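Local coordinates for protein Bacint_00347 (Bacteroides intestinalis DSM 17393, PDB 5MUM) that probably hydrolyses rhamnose-containing glycosides, as a beta-propeller glycoside hydrolase of the BNR_4 family, at residues Gly156-Phe161 and Met175-Val180; Ser49-Gly54 and Met100-Asp105; Leu119-Ser124 and Glu136-Val141; Gln210-Leu215 and Tyr233-Asp238; Tyr206-Gly211 and Met278-Ser283. All blocks are in the same frame, centred on the assembly; numbering follows the deposited sequence. Where two conformers were deposited one is given.

Contact 1: residues Gly156-Phe161 and Met175-Val180; sequences GGDLLF and MNRYSV
Met175 lays CG against the CD1 methyl of Leu160, 3.6 Å away, and its bent end, SD and CE, runs on beside CD2 of the same leucine. Asn176 follows with a closed pair of backbone bonds: its N reaches Phe161 O over 2.8 Å and its O receives Phe161 N. Its side chain lies alongside the Phe161 ring, pointing the same way, with ND2 at the ring edge and OD1 held by Arg187. The pairing illustrates a propeller blade built from antiparallel hairpins, for strands 159-165 and 172-179 are the middle two of a four-stranded sheet. Between the hydrogen-bonded pairs Phe161-Asn176 and Leu159-Tyr178 falls the non-hydrogen-bonded pair Leu160-Arg177. The Arg177 chain leaves its backbone N in the anti direction (chi1 178°) and bends at chi3, which brings the guanidinium edge onto Asp158. NE and NH2 both grip OD2 of Asp158, at 2.9 and 2.7 Å, in a side-on salt bridge. They arrive from one face of the carboxylate, whose plane is turned 61° from the guanidinium. Tyr178 sets CB 4.0 Å from CB of Leu159 and sends its hydroxyl off to Arg123. Ser179 turns away, its OG bonded to Glu182 N. Val180 N finally meets Asp158 OD1 from above the carboxylate plane at 2.8 Å, and its CG1 rests 3.5 Å from Gly156 O.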
# COMPACT_ATOMS: atom_id res chain seq x y z
N GLY A 156 15.71 -13.62 3.41
CA GLY A 156 17.00 -13.41 4.05
C GLY A 156 17.15 -12.11 4.82
O GLY A 156 18.25 -11.72 5.14
N GLY A 157 16.04 -11.45 5.15
CA GLY A 157 16.08 -10.21 5.88
C GLY A 157 16.36 -8.95 5.05
O GLY A 157 16.45 -7.87 5.61
N ASP A 158 16.55 -9.09 3.75
CA ASP A 158 16.74 -7.95 2.88
C ASP A 158 15.45 -7.15 2.73
O ASP A 158 14.37 -7.59 3.11
CB ASP A 158 17.24 -8.41 1.52
CG ASP A 158 18.73 -8.85 1.53
OD1 ASP A 158 19.51 -8.62 2.52
OD2 ASP A 158 19.12 -9.36 0.48
N LEU A 159 15.56 -5.96 2.15
CA LEU A 159 14.37 -5.12 1.85
C LEU A 159 14.31 -4.69 0.43
O LEU A 159 15.35 -4.49 -0.23
CB LEU A 159 14.34 -3.85 2.71
CG LEU A 159 14.26 -4.00 4.24
CD1 LEU A 159 14.33 -2.61 4.87
CD2 LEU A 159 13.04 -4.79 4.70
N LEU A 160 13.09 -4.46 -0.02
CA LEU A 160 12.86 -3.82 -1.30
C LEU A 160 12.34 -2.43 -0.96
O LEU A 160 11.58 -2.27 -0.02
CB LEU A 160 11.84 -4.57 -2.14
CG LEU A 160 11.85 -4.30 -3.64
CD1 LEU A 160 13.07 -4.92 -4.33
CD2 LEU A 160 10.55 -4.80 -4.28
N PHE A 161 12.81 -1.44 -1.72
CA PHE A 161 12.24 -0.10 -1.69
C PHE A 161 11.83 0.26 -3.09
O PHE A 161 12.62 0.11 -4.02
CB PHE A 161 13.26 0.90 -1.22
CG PHE A 161 12.73 2.29 -1.03
CD1 PHE A 161 11.81 2.56 -0.02
CD2 PHE A 161 13.19 3.33 -1.80
CE1 PHE A 161 11.38 3.86 0.23
CE2 PHE A 161 12.75 4.62 -1.58
CZ PHE A 161 11.85 4.90 -0.55
N MET A 175 13.30 0.92 -8.17
CA MET A 175 13.29 -0.20 -7.26
C MET A 175 14.72 -0.47 -6.80
O MET A 175 15.63 -0.68 -7.62
CB MET A 175 12.75 -1.41 -8.00
CG MET A 175 12.70 -2.64 -7.13
SD MET A 175 11.99 -4.05 -7.98
CE MET A 175 10.27 -3.57 -8.03
N ASN A 176 14.90 -0.41 -5.48
CA ASN A 176 16.16 -0.73 -4.85
C ASN A 176 16.03 -1.94 -3.96
O ASN A 176 14.93 -2.28 -3.51
CB ASN A 176 16.63 0.42 -3.99
CG ASN A 176 16.81 1.71 -4.79
OD1 ASN A 176 17.15 1.67 -5.97
ND2 ASN A 176 16.62 2.84 -4.13
N ARG A 177 17.19 -2.54 -3.66
CA ARG A 177 17.29 -3.59 -2.68
C ARG A 177 18.32 -3.20 -1.62
O ARG A 177 19.38 -2.66 -1.93
CB ARG A 177 17.73 -4.89 -3.35
CG ARG A 177 17.90 -6.05 -2.39
CD ARG A 177 18.36 -7.34 -3.05
NE ARG A 177 19.23 -8.06 -2.10
CZ ARG A 177 20.57 -8.00 -2.05
NH1 ARG A 177 21.30 -7.32 -2.93
NH2 ARG A 177 21.19 -8.71 -1.10
N TYR A 178 17.99 -3.52 -0.38
CA TYR A 178 18.88 -3.37 0.73
C TYR A 178 19.42 -4.74 1.12
O TYR A 178 18.65 -5.64 1.49
CB TYR A 178 18.14 -2.83 1.91
CG TYR A 178 18.98 -2.53 3.11
CD1 TYR A 178 19.88 -1.49 3.10
CD2 TYR A 178 18.83 -3.29 4.30
CE1 TYR A 178 20.65 -1.20 4.22
CE2 TYR A 178 19.59 -3.01 5.42
CZ TYR A 178 20.49 -1.96 5.38
OH TYR A 178 21.23 -1.65 6.52
N SER A 179 20.73 -4.86 1.07
CA SER A 179 21.41 -6.02 1.58
C SER A 179 21.61 -5.81 3.08
O SER A 179 22.40 -4.96 3.50
CB SER A 179 22.75 -6.23 0.88
OG SER A 179 23.59 -7.07 1.68
N VAL A 180 20.89 -6.58 3.88
CA VAL A 180 21.00 -6.50 5.31
C VAL A 180 22.40 -6.91 5.78
O VAL A 180 22.93 -6.33 6.74
CB VAL A 180 19.87 -7.29 6.00
CG1 VAL A 180 20.02 -8.81 5.82
CG2 VAL A 180 19.76 -6.89 7.45

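Contact 2: residues Ser49-Gly54 and Met100-Asp105; sequences SLVTQG and MMLDGD
Val51 pushes its two methyls into a hollow walled by Met100, Met101 and Leu102, an example of how adjacent blades of a beta-propeller fit together. Strands 50-53 and 98-102 are each the first strand of their own sheet. Over 50-53 and 100-102 they run almost parallel, 3° apart, with axes 7.0 Å apart at closest approach, too far for the backbones to pair as one sheet. Side chains therefore fill the seam. The CG1 methyl of Val51 is the main bump: it settles in the corner made by CD1 of Leu102, 3.7 Å away, and the more distant CG of Met100. CG2 faces another wall, where SD of Met101 lies 3.8 Å off. That sulfur is there because the Met101 chain, which starts away from the neighbouring strand, doubles back through bends at chi2 (57°) and chi3. The Val51 and Met101 side chains meet at about a right angle, the methyl butting against the flank of the methionine. At one end of the groove SD of Met100 fits against the backbone of Ser49, 3.8 Å from its O. At the other, the extended Gln53 chain reaches past Leu102, and its CD comes within 3.6 Å of Asp103 O. Tyr58 of strand 56-62 and Leu108 of strand 108-112 also pack on Leu102, and Phe151 of strand 146-153 touches Met101. Leu102 N is buried without a polar partner in the model. Beyond the groove the chain closes in an Asx turn, with Asp105 N donating to Asp103 OD1 over 2.9 Å.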
# COMPACT_ATOMS: atom_id res chain seq x y z
N SER A 49 2.55 1.29 7.46
CA SER A 49 2.23 2.09 8.66
C SER A 49 2.44 1.28 9.93
O SER A 49 2.60 1.85 11.01
CB SER A 49 0.80 2.56 8.57
OG SER A 49 -0.08 1.45 8.50
N LEU A 50 2.31 -0.04 9.79
CA LEU A 50 2.27 -0.98 10.88
C LEU A 50 2.98 -2.22 10.44
O LEU A 50 2.70 -2.76 9.37
CB LEU A 50 0.78 -1.28 11.17
CG LEU A 50 0.27 -1.91 12.43
CD1 LEU A 50 0.64 -1.05 13.63
CD2 LEU A 50 -1.25 -2.08 12.32
N VAL A 51 3.93 -2.70 11.24
CA VAL A 51 4.64 -3.89 10.87
C VAL A 51 5.10 -4.69 12.08
O VAL A 51 5.54 -4.13 13.05
CB VAL A 51 5.84 -3.55 9.96
CG1 VAL A 51 6.86 -2.71 10.68
CG2 VAL A 51 6.45 -4.82 9.42
N THR A 52 4.94 -6.00 12.00
CA THR A 52 5.41 -6.91 13.05
C THR A 52 6.72 -7.54 12.69
O THR A 52 6.96 -7.89 11.52
CB THR A 52 4.38 -8.02 13.23
OG1 THR A 52 3.24 -7.45 13.89
CG2 THR A 52 4.93 -9.20 14.04
N GLN A 53 7.57 -7.74 13.70
CA GLN A 53 8.70 -8.62 13.59
C GLN A 53 8.83 -9.37 14.89
O GLN A 53 8.85 -8.76 15.94
CB GLN A 53 9.99 -7.87 13.28
CG GLN A 53 11.14 -8.83 13.00
CD GLN A 53 12.22 -8.24 12.12
OE1 GLN A 53 11.98 -7.87 10.96
NE2 GLN A 53 13.41 -8.14 12.66
N GLY A 54 8.87 -10.69 14.80
CA GLY A 54 8.97 -11.55 15.99
C GLY A 54 7.69 -11.35 16.78
O GLY A 54 6.59 -11.40 16.20
N MET A 100 7.37 2.58 6.66
CA MET A 100 8.35 1.95 7.51
C MET A 100 8.39 0.46 7.25
O MET A 100 7.42 -0.16 6.76
CB MET A 100 8.03 2.19 8.99
CG MET A 100 7.01 1.25 9.57
SD MET A 100 6.39 1.63 11.21
CE MET A 100 7.89 1.85 12.09
N MET A 101 9.53 -0.10 7.60
CA MET A 101 9.72 -1.53 7.56
C MET A 101 10.89 -1.86 8.46
O MET A 101 11.77 -1.00 8.74
CB MET A 101 9.98 -1.97 6.11
CG MET A 101 10.09 -3.46 5.86
SD MET A 101 8.64 -4.34 6.41
CE MET A 101 7.35 -3.56 5.44
N LEU A 102 10.93 -3.09 8.96
CA LEU A 102 12.13 -3.55 9.63
C LEU A 102 12.84 -4.52 8.74
O LEU A 102 12.19 -5.35 8.09
CB LEU A 102 11.80 -4.22 10.96
CG LEU A 102 11.59 -3.23 12.10
CD1 LEU A 102 10.28 -2.51 11.97
CD2 LEU A 102 11.64 -3.95 13.41
N ASP A 103 14.17 -4.45 8.73
CA ASP A 103 14.97 -5.46 8.06
C ASP A 103 15.20 -6.68 8.95
O ASP A 103 14.75 -6.71 10.10
CB ASP A 103 16.26 -4.87 7.53
CG ASP A 103 17.25 -4.45 8.63
OD1 ASP A 103 17.32 -5.07 9.71
OD2 ASP A 103 18.02 -3.48 8.37
N GLY A 104 15.91 -7.65 8.41
CA GLY A 104 16.19 -8.94 9.06
C GLY A 104 16.90 -8.85 10.37
O GLY A 104 16.71 -9.70 11.23
N ASP A 105 17.65 -7.77 10.57
CA ASP A 105 18.38 -7.54 11.80
C ASP A 105 17.62 -6.69 12.79
O ASP A 105 18.14 -6.41 13.85
CB ASP A 105 19.72 -6.90 11.49
CG ASP A 105 20.74 -7.89 10.94
OD1 ASP A 105 20.45 -9.10 10.91
OD2 ASP A 105 21.83 -7.44 10.52

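Contact 3: residues Leu119-Ser124 and Glu136-Val141; sequences LNYCRS and EPMTGV
Arg123 and Glu136 form a salt bridge between the last strand of a propeller blade, 121-123, and the loop leading on to strand 146-153, with a Met-aromatic contact beside it. The straighter of its bonds runs from Arg123 NE to Glu136 OE2, 2.9 Å and in the guanidinium plane; that from NH2 to OE1, 2.7 Å, is bent and weak. Glu136 takes its place through a chi1 of 55°, which sets CG between the backbone N and carbonyl carbon and 3.5 Å from CD2 of the Tyr121 ring. Glu136 N also donates to Tyr121 O over 2.8 Å, so the loop is pinned to the strand by main chain as well as side chain. A water that accepts from Tyr121 N sits close to both Leu119 O and Glu136 O. Met138 covers one face of Tyr121: its CE is 3.7 Å from the ring centroid, and SD stands farther out above the same ring, while CG leans on Leu119 CD2. A leucine in place of Arg123 would probably leave the Glu136 carboxylate without its countercharge and the Tyr178 hydroxyl without one hydrogen-bond partner. The contact backs onto the next blade: Met138 and Leu119 touch Phe161 of strand 159-165, Met138 also meets Asn176 of strand 172-179, and Tyr121 OH bonds to the indole NE1 of Trp185 on strand 184-189.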
# COMPACT_ATOMS: atom_id res chain seq x y z
N LEU A 119 14.76 12.48 -1.52
CA LEU A 119 14.55 11.33 -0.65
C LEU A 119 14.83 11.67 0.83
O LEU A 119 15.92 12.18 1.17
CB LEU A 119 15.45 10.18 -1.07
CG LEU A 119 15.34 8.91 -0.20
CD1 LEU A 119 13.98 8.25 -0.41
CD2 LEU A 119 16.49 7.98 -0.50
N ASN A 120 13.84 11.44 1.67
CA ASN A 120 13.93 11.42 3.10
C ASN A 120 13.87 9.96 3.59
O ASN A 120 12.81 9.32 3.57
CB ASN A 120 12.77 12.13 3.73
CG ASN A 120 12.65 13.57 3.29
OD1 ASN A 120 11.55 14.01 2.95
ND2 ASN A 120 13.74 14.30 3.32
N TYR A 121 15.01 9.48 4.03
CA TYR A 121 15.18 8.12 4.44
C TYR A 121 16.16 8.06 5.61
O TYR A 121 17.22 8.70 5.59
CB TYR A 121 15.74 7.33 3.28
CG TYR A 121 16.34 6.01 3.68
CD1 TYR A 121 15.55 5.01 4.20
CD2 TYR A 121 17.69 5.76 3.50
CE1 TYR A 121 16.07 3.80 4.58
CE2 TYR A 121 18.23 4.54 3.89
CZ TYR A 121 17.40 3.57 4.44
OH TYR A 121 17.93 2.36 4.81
N CYS A 122 15.83 7.27 6.62
CA CYS A 122 16.79 7.03 7.67
C CYS A 122 16.49 5.72 8.33
O CYS A 122 15.37 5.16 8.22
CB CYS A 122 16.80 8.17 8.68
SG CYS A 122 15.23 8.29 9.53
N ARG A 123 17.51 5.25 9.03
CA ARG A 123 17.47 4.01 9.77
C ARG A 123 17.45 4.26 11.28
O ARG A 123 17.94 5.29 11.76
CB ARG A 123 18.65 3.13 9.40
CG ARG A 123 18.53 2.59 8.00
CD ARG A 123 19.74 1.80 7.58
NE ARG A 123 20.85 2.70 7.35
CZ ARG A 123 22.10 2.31 7.09
NH1 ARG A 123 22.44 1.02 7.06
NH2 ARG A 123 23.03 3.25 6.88
N SER A 124 16.92 3.31 12.04
CA SER A 124 17.11 3.34 13.49
C SER A 124 18.61 3.15 13.79
O SER A 124 19.39 2.61 12.99
CB SER A 124 16.25 2.30 14.24
OG SER A 124 16.58 0.97 13.91
N GLU A 136 19.70 9.88 5.06
CA GLU A 136 20.76 9.41 4.21
C GLU A 136 20.25 9.06 2.84
O GLU A 136 19.07 8.85 2.66
CB GLU A 136 21.44 8.19 4.85
CG GLU A 136 20.52 7.04 5.21
CD GLU A 136 21.25 5.93 5.97
OE1 GLU A 136 22.22 5.38 5.43
OE2 GLU A 136 20.85 5.59 7.11
N PRO A 137 21.14 9.05 1.85
CA PRO A 137 20.77 8.51 0.56
C PRO A 137 20.67 6.99 0.59
O PRO A 137 21.13 6.35 1.55
CB PRO A 137 21.93 8.92 -0.35
CG PRO A 137 23.08 9.13 0.55
CD PRO A 137 22.55 9.54 1.89
N MET A 138 20.08 6.42 -0.44
CA MET A 138 20.14 4.98 -0.63
C MET A 138 21.26 4.69 -1.58
O MET A 138 22.30 4.15 -1.16
CB MET A 138 18.81 4.43 -1.14
CG MET A 138 17.78 4.44 -0.05
SD MET A 138 16.19 3.95 -0.75
CE MET A 138 15.30 3.87 0.81
N THR A 139 21.07 5.08 -2.83
CA THR A 139 22.10 4.95 -3.83
C THR A 139 22.67 6.30 -4.22
O THR A 139 23.69 6.35 -4.88
CB THR A 139 21.58 4.20 -5.10
OG1 THR A 139 20.74 5.07 -5.87
CG2 THR A 139 20.80 2.95 -4.72
N GLY A 140 22.01 7.39 -3.83
CA GLY A 140 22.34 8.71 -4.35
C GLY A 140 22.04 8.98 -5.81
O GLY A 140 22.31 10.08 -6.29
N VAL A 141 21.44 8.04 -6.53
CA VAL A 141 21.10 8.24 -7.93
C VAL A 141 19.59 8.41 -8.09
O VAL A 141 18.80 7.56 -7.64
CB VAL A 141 21.59 7.06 -8.77
CG1 VAL A 141 21.22 7.25 -10.24
CG2 VAL A 141 23.11 6.91 -8.59
O HOH W 1 17.33 10.85 2.97
O HOH W 2 19.87 6.89 9.06

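Contact 4: residues Gln210-Leu215 and Tyr233-Asp238; sequences QGTIHL and YARSYD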
# COMPACT_ATOMS: atom_id res chain seq x y z
N GLN A 210 6.77 -16.58 -0.19
CA GLN A 210 7.91 -17.19 -0.86
C GLN A 210 9.00 -16.18 -1.19
O GLN A 210 10.03 -16.57 -1.73
CB GLN A 210 7.50 -17.84 -2.17
CG GLN A 210 6.51 -18.98 -2.04
CD GLN A 210 7.14 -20.23 -1.46
OE1 GLN A 210 8.28 -20.56 -1.79
NE2 GLN A 210 6.39 -20.93 -0.60
N GLY A 211 8.76 -14.89 -0.92
CA GLY A 211 9.69 -13.85 -1.28
C GLY A 211 9.57 -13.34 -2.71
O GLY A 211 10.43 -12.59 -3.18
N THR A 212 8.45 -13.66 -3.34
CA THR A 212 8.17 -13.24 -4.70
C THR A 212 7.59 -11.84 -4.67
O THR A 212 6.69 -11.56 -3.86
CB THR A 212 7.21 -14.22 -5.36
OG1 THR A 212 7.87 -15.48 -5.42
CG2 THR A 212 6.82 -13.82 -6.77
N ILE A 213 8.12 -10.99 -5.53
CA ILE A 213 7.61 -9.66 -5.71
C ILE A 213 6.49 -9.67 -6.73
O ILE A 213 6.69 -10.05 -7.86
CB ILE A 213 8.68 -8.68 -6.16
CG1 ILE A 213 9.85 -8.62 -5.19
CG2 ILE A 213 8.10 -7.28 -6.36
CD1 ILE A 213 11.12 -8.09 -5.85
N HIS A 214 5.31 -9.20 -6.33
CA HIS A 214 4.20 -9.04 -7.24
C HIS A 214 4.00 -7.55 -7.47
O HIS A 214 4.16 -6.76 -6.55
CB HIS A 214 2.95 -9.59 -6.61
CG HIS A 214 3.02 -11.04 -6.28
ND1 HIS A 214 2.52 -11.99 -7.13
CD2 HIS A 214 3.52 -11.70 -5.20
CE1 HIS A 214 2.75 -13.19 -6.60
NE2 HIS A 214 3.33 -13.04 -5.42
N LEU A 215 3.67 -7.21 -8.69
CA LEU A 215 3.57 -5.83 -9.16
C LEU A 215 2.31 -5.73 -10.01
O LEU A 215 2.10 -6.54 -10.93
CB LEU A 215 4.82 -5.49 -9.97
CG LEU A 215 4.82 -4.17 -10.75
CD1 LEU A 215 4.65 -2.99 -9.83
CD2 LEU A 215 6.07 -3.97 -11.60
N TYR A 233 0.10 -6.75 -14.71
CA TYR A 233 0.75 -7.54 -13.70
C TYR A 233 2.11 -8.03 -14.12
O TYR A 233 2.31 -8.41 -15.30
CB TYR A 233 -0.13 -8.73 -13.40
CG TYR A 233 0.44 -9.68 -12.38
CD1 TYR A 233 0.35 -9.40 -11.04
CD2 TYR A 233 1.11 -10.85 -12.78
CE1 TYR A 233 0.89 -10.26 -10.10
CE2 TYR A 233 1.67 -11.71 -11.86
CZ TYR A 233 1.53 -11.43 -10.53
OH TYR A 233 2.05 -12.32 -9.63
N ALA A 234 3.00 -8.13 -13.12
CA ALA A 234 4.26 -8.80 -13.30
C ALA A 234 4.70 -9.33 -11.96
O ALA A 234 4.30 -8.82 -10.90
CB ALA A 234 5.29 -7.83 -13.86
N ARG A 235 5.56 -10.34 -12.00
CA ARG A 235 6.18 -10.85 -10.77
C ARG A 235 7.64 -11.15 -10.94
O ARG A 235 8.09 -11.42 -12.05
CB ARG A 235 5.45 -12.08 -10.28
CG ARG A 235 5.63 -13.28 -11.19
CD ARG A 235 5.17 -14.55 -10.61
NE ARG A 235 3.75 -14.51 -10.40
CZ ARG A 235 2.88 -15.49 -10.62
NH1 ARG A 235 3.25 -16.69 -11.10
NH2 ARG A 235 1.61 -15.25 -10.36
N SER A 236 8.37 -11.14 -9.84
CA SER A 236 9.79 -11.46 -9.87
C SER A 236 10.09 -12.35 -8.68
O SER A 236 9.77 -12.02 -7.52
CB SER A 236 10.68 -10.22 -9.82
OG SER A 236 12.04 -10.58 -9.60
N TYR A 237 10.70 -13.48 -9.00
CA TYR A 237 11.10 -14.42 -7.98
C TYR A 237 12.48 -14.10 -7.43
O TYR A 237 12.85 -14.61 -6.39
CB TYR A 237 11.11 -15.79 -8.59
CG TYR A 237 9.79 -16.23 -9.16
CD1 TYR A 237 8.85 -16.86 -8.36
CD2 TYR A 237 9.48 -16.04 -10.52
CE1 TYR A 237 7.65 -17.29 -8.88
CE2 TYR A 237 8.28 -16.47 -11.07
CZ TYR A 237 7.37 -17.10 -10.25
OH TYR A 237 6.20 -17.55 -10.79
N ASP A 238 13.27 -13.35 -8.16
CA ASP A 238 14.68 -13.17 -7.81
C ASP A 238 15.05 -11.77 -7.32
O ASP A 238 16.09 -11.22 -7.69
CB ASP A 238 15.57 -13.63 -8.96
CG ASP A 238 15.32 -12.87 -10.23
OD1 ASP A 238 14.53 -11.90 -10.22
OD2 ASP A 238 15.96 -13.26 -11.25
O HOH W 3 10.59 -16.07 -4.81
O HOH W 4 11.63 -11.80 -5.56
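Tyr233 OH meets His214 ND1 between strands 213-220 and 228-236 and is the polar hub of the pair, showing how one buried hydroxyl can be satisfied from several directions. His214 ND1 lies 2.6 Å from this OH, at the edges of both rings, and either atom could be the donor. From its own strand Arg235 grips the same oxygen side-on, NE at 2.9 Å and NH2 at 3.1 Å from Tyr233 OH, with the hydroxyl in the guanidinium plane. That reach depends on the bend of the arginine chain at chi3 (65°), which turns the guanidinium edge toward the tyrosine two residues earlier in the strand. The other imidazole nitrogen, NE2, is bonded to Asp208, so both ring nitrogens of His214 are engaged, which probably fixes the rotation of the ring. In the main chain Ile213 and Ser236 exchange two N-H to O bonds, each of 2.8 Å, and Leu215 and Ala234 form a second such reciprocal pair; the non-hydrogen-bonded pair His214-Arg235 sits between them. Ser236 O has a further donor in a water that also donates to Gly211 O. Where the strands run out, a second water accepts from Thr212 OG1 over 2.8 Å and donates to Gln210 O and Tyr237 O. Ser236 OG finds its partners in Thr242 and Gly240. The two strands form the central hairpin of a four-stranded propeller blade. Ile213 and Leu215 pack on strand 200-207, whereas His214 and Tyr233 face the next blade, against Met278 of strand 277-280 and Pro286 of strand 286-292.

Contact 5: residues Tyr206-Gly211 and Met278-Ser283; sequences YVDEQG and MSADAS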
# COMPACT_ATOMS: atom_id res chain seq x y z
N TYR A 206 3.47 -6.23 -3.66
CA TYR A 206 3.34 -7.08 -2.51
C TYR A 206 4.42 -8.12 -2.62
O TYR A 206 4.63 -8.65 -3.68
CB TYR A 206 2.01 -7.80 -2.50
CG TYR A 206 1.72 -8.58 -1.24
CD1 TYR A 206 1.28 -7.92 -0.08
CD2 TYR A 206 1.80 -9.98 -1.21
CE1 TYR A 206 1.02 -8.62 1.07
CE2 TYR A 206 1.51 -10.69 -0.04
CZ TYR A 206 1.11 -10.01 1.08
OH TYR A 206 0.80 -10.67 2.23
N VAL A 207 5.07 -8.45 -1.51
CA VAL A 207 6.00 -9.56 -1.49
C VAL A 207 5.34 -10.69 -0.72
O VAL A 207 4.92 -10.51 0.42
CB VAL A 207 7.39 -9.18 -0.92
CG1 VAL A 207 8.27 -10.43 -0.84
CG2 VAL A 207 8.05 -8.12 -1.76
N ASP A 208 5.27 -11.86 -1.35
CA ASP A 208 4.54 -12.94 -0.78
C ASP A 208 5.42 -13.76 0.18
O ASP A 208 6.60 -13.44 0.44
CB ASP A 208 3.83 -13.77 -1.88
CG ASP A 208 4.79 -14.60 -2.74
OD1 ASP A 208 5.94 -14.91 -2.28
OD2 ASP A 208 4.35 -14.94 -3.86
N GLU A 209 4.81 -14.82 0.71
CA GLU A 209 5.48 -15.69 1.70
C GLU A 209 6.66 -16.50 1.13
O GLU A 209 7.48 -17.03 1.88
CB GLU A 209 4.40 -16.57 2.39
CG GLU A 209 3.47 -15.70 3.26
CD GLU A 209 2.06 -16.26 3.49
OE1 GLU A 209 2.03 -17.39 3.98
OE2 GLU A 209 0.98 -15.56 3.22
N GLN A 210 6.77 -16.58 -0.19
CA GLN A 210 7.91 -17.19 -0.86
C GLN A 210 9.00 -16.18 -1.19
O GLN A 210 10.03 -16.57 -1.73
CB GLN A 210 7.50 -17.84 -2.17
CG GLN A 210 6.51 -18.98 -2.04
CD GLN A 210 7.14 -20.23 -1.46
OE1 GLN A 210 8.28 -20.56 -1.79
NE2 GLN A 210 6.39 -20.93 -0.60
N GLY A 211 8.76 -14.89 -0.92
CA GLY A 211 9.69 -13.85 -1.28
C GLY A 211 9.57 -13.34 -2.71
O GLY A 211 10.43 -12.59 -3.18
N MET A 278 -2.51 -4.75 -3.41
CA MET A 278 -2.55 -6.08 -3.90
C MET A 278 -1.98 -6.98 -2.85
O MET A 278 -1.31 -6.55 -1.89
CB MET A 278 -1.80 -6.18 -5.25
CG MET A 278 -0.30 -6.15 -5.16
SD MET A 278 0.43 -6.36 -6.78
CE MET A 278 -0.30 -7.88 -7.29
N SER A 279 -2.32 -8.24 -2.99
CA SER A 279 -1.80 -9.26 -2.09
C SER A 279 -1.55 -10.53 -2.86
O SER A 279 -1.67 -10.59 -4.07
CB SER A 279 -2.80 -9.50 -0.96
OG SER A 279 -2.16 -10.18 0.13
N ALA A 280 -1.17 -11.56 -2.13
CA ALA A 280 -0.99 -12.87 -2.70
C ALA A 280 -1.25 -13.92 -1.64
O ALA A 280 -1.09 -13.66 -0.45
CB ALA A 280 0.41 -13.02 -3.31
N ASP A 281 -1.66 -15.10 -2.07
CA ASP A 281 -1.91 -16.19 -1.15
C ASP A 281 -0.62 -16.97 -0.97
O ASP A 281 0.43 -16.62 -1.53
CB ASP A 281 -3.10 -17.03 -1.64
CG ASP A 281 -2.84 -17.74 -2.92
OD1 ASP A 281 -1.67 -17.89 -3.39
OD2 ASP A 281 -3.84 -18.18 -3.48
N ALA A 282 -0.68 -18.03 -0.19
CA ALA A 282 0.52 -18.82 0.12
C ALA A 282 0.99 -19.64 -1.08
O ALA A 282 2.13 -20.04 -1.10
CB ALA A 282 0.30 -19.71 1.34
N SER A 283 0.14 -19.84 -2.09
CA SER A 283 0.54 -20.46 -3.37
C SER A 283 1.22 -19.46 -4.33
O SER A 283 1.54 -19.82 -5.45
CB SER A 283 -0.66 -21.05 -4.10
OG SER A 283 -1.49 -21.84 -3.26
O HOH W 5 1.91 -15.27 0.50
O HOH W 6 3.65 -16.97 -1.02
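Tyr206 sets CG anti to the backbone N (chi1 -173°), and a chi2 of 79° turns one face of its ring onto the main chain of Ser279. The CA of Ser279 stands over that face, 3.8 Å from the ring centroid, in a CH-pi contact only 16° off the normal. Ser279 OG lies over the same face toward its rim, 3.4 Å from CZ of Tyr206. Around the ring base, CB of Tyr206 touches Met278 CG, and CD2 comes 3.9 Å from the Ala280 methyl. That methyl also meets CB of Asp208. The aspartate has its own task: OD1 accepts from Gln210 N over 2.8 Å in an Asx turn that shapes the type I turn from Asp208 to Gly211, OD2 being taken up by His214. Replacing Tyr206 by an alanine is likely to open a gap above Ser279 and to leave Lys397 without its cation-pi partner. Strands 200-207 and 277-280 are the first strands of successive propeller blades, their touching parts running nearly parallel. Farther along, a water accepts from Glu209 N at 2.9 Å and donates weakly to Asp281 O, while the Glu209 carboxylate is paired with Arg400. The chemistry implies a seam held mainly by ring, methyl and backbone surfaces, with waters making a partly weak polar link between the turn at Asp208 to Gly211 and Asp281 O.

In the fold
The contacts show three kinds of joint in a beta-propeller. Contacts 1 and 4 join the middle strands of single blades; contacts 2 and 5 join the first strands of neighbouring blades, and contact 3 ties a blade's last strand to the loop before the next. Contacts 2, 3 and 1 follow in chain order, then 5 and 4, which share Gln210 and Gly211 and have centres about 8 Å apart. Contact 1 touches contacts 2, 3 and 4, its centre about 12 to 14 Å from theirs. Contacts 3 and 5, with centres about 26 Å apart, do not touch. Hairpins thus make the blades, and seams between first strands, with one loop, join successive blades along this part of the ring.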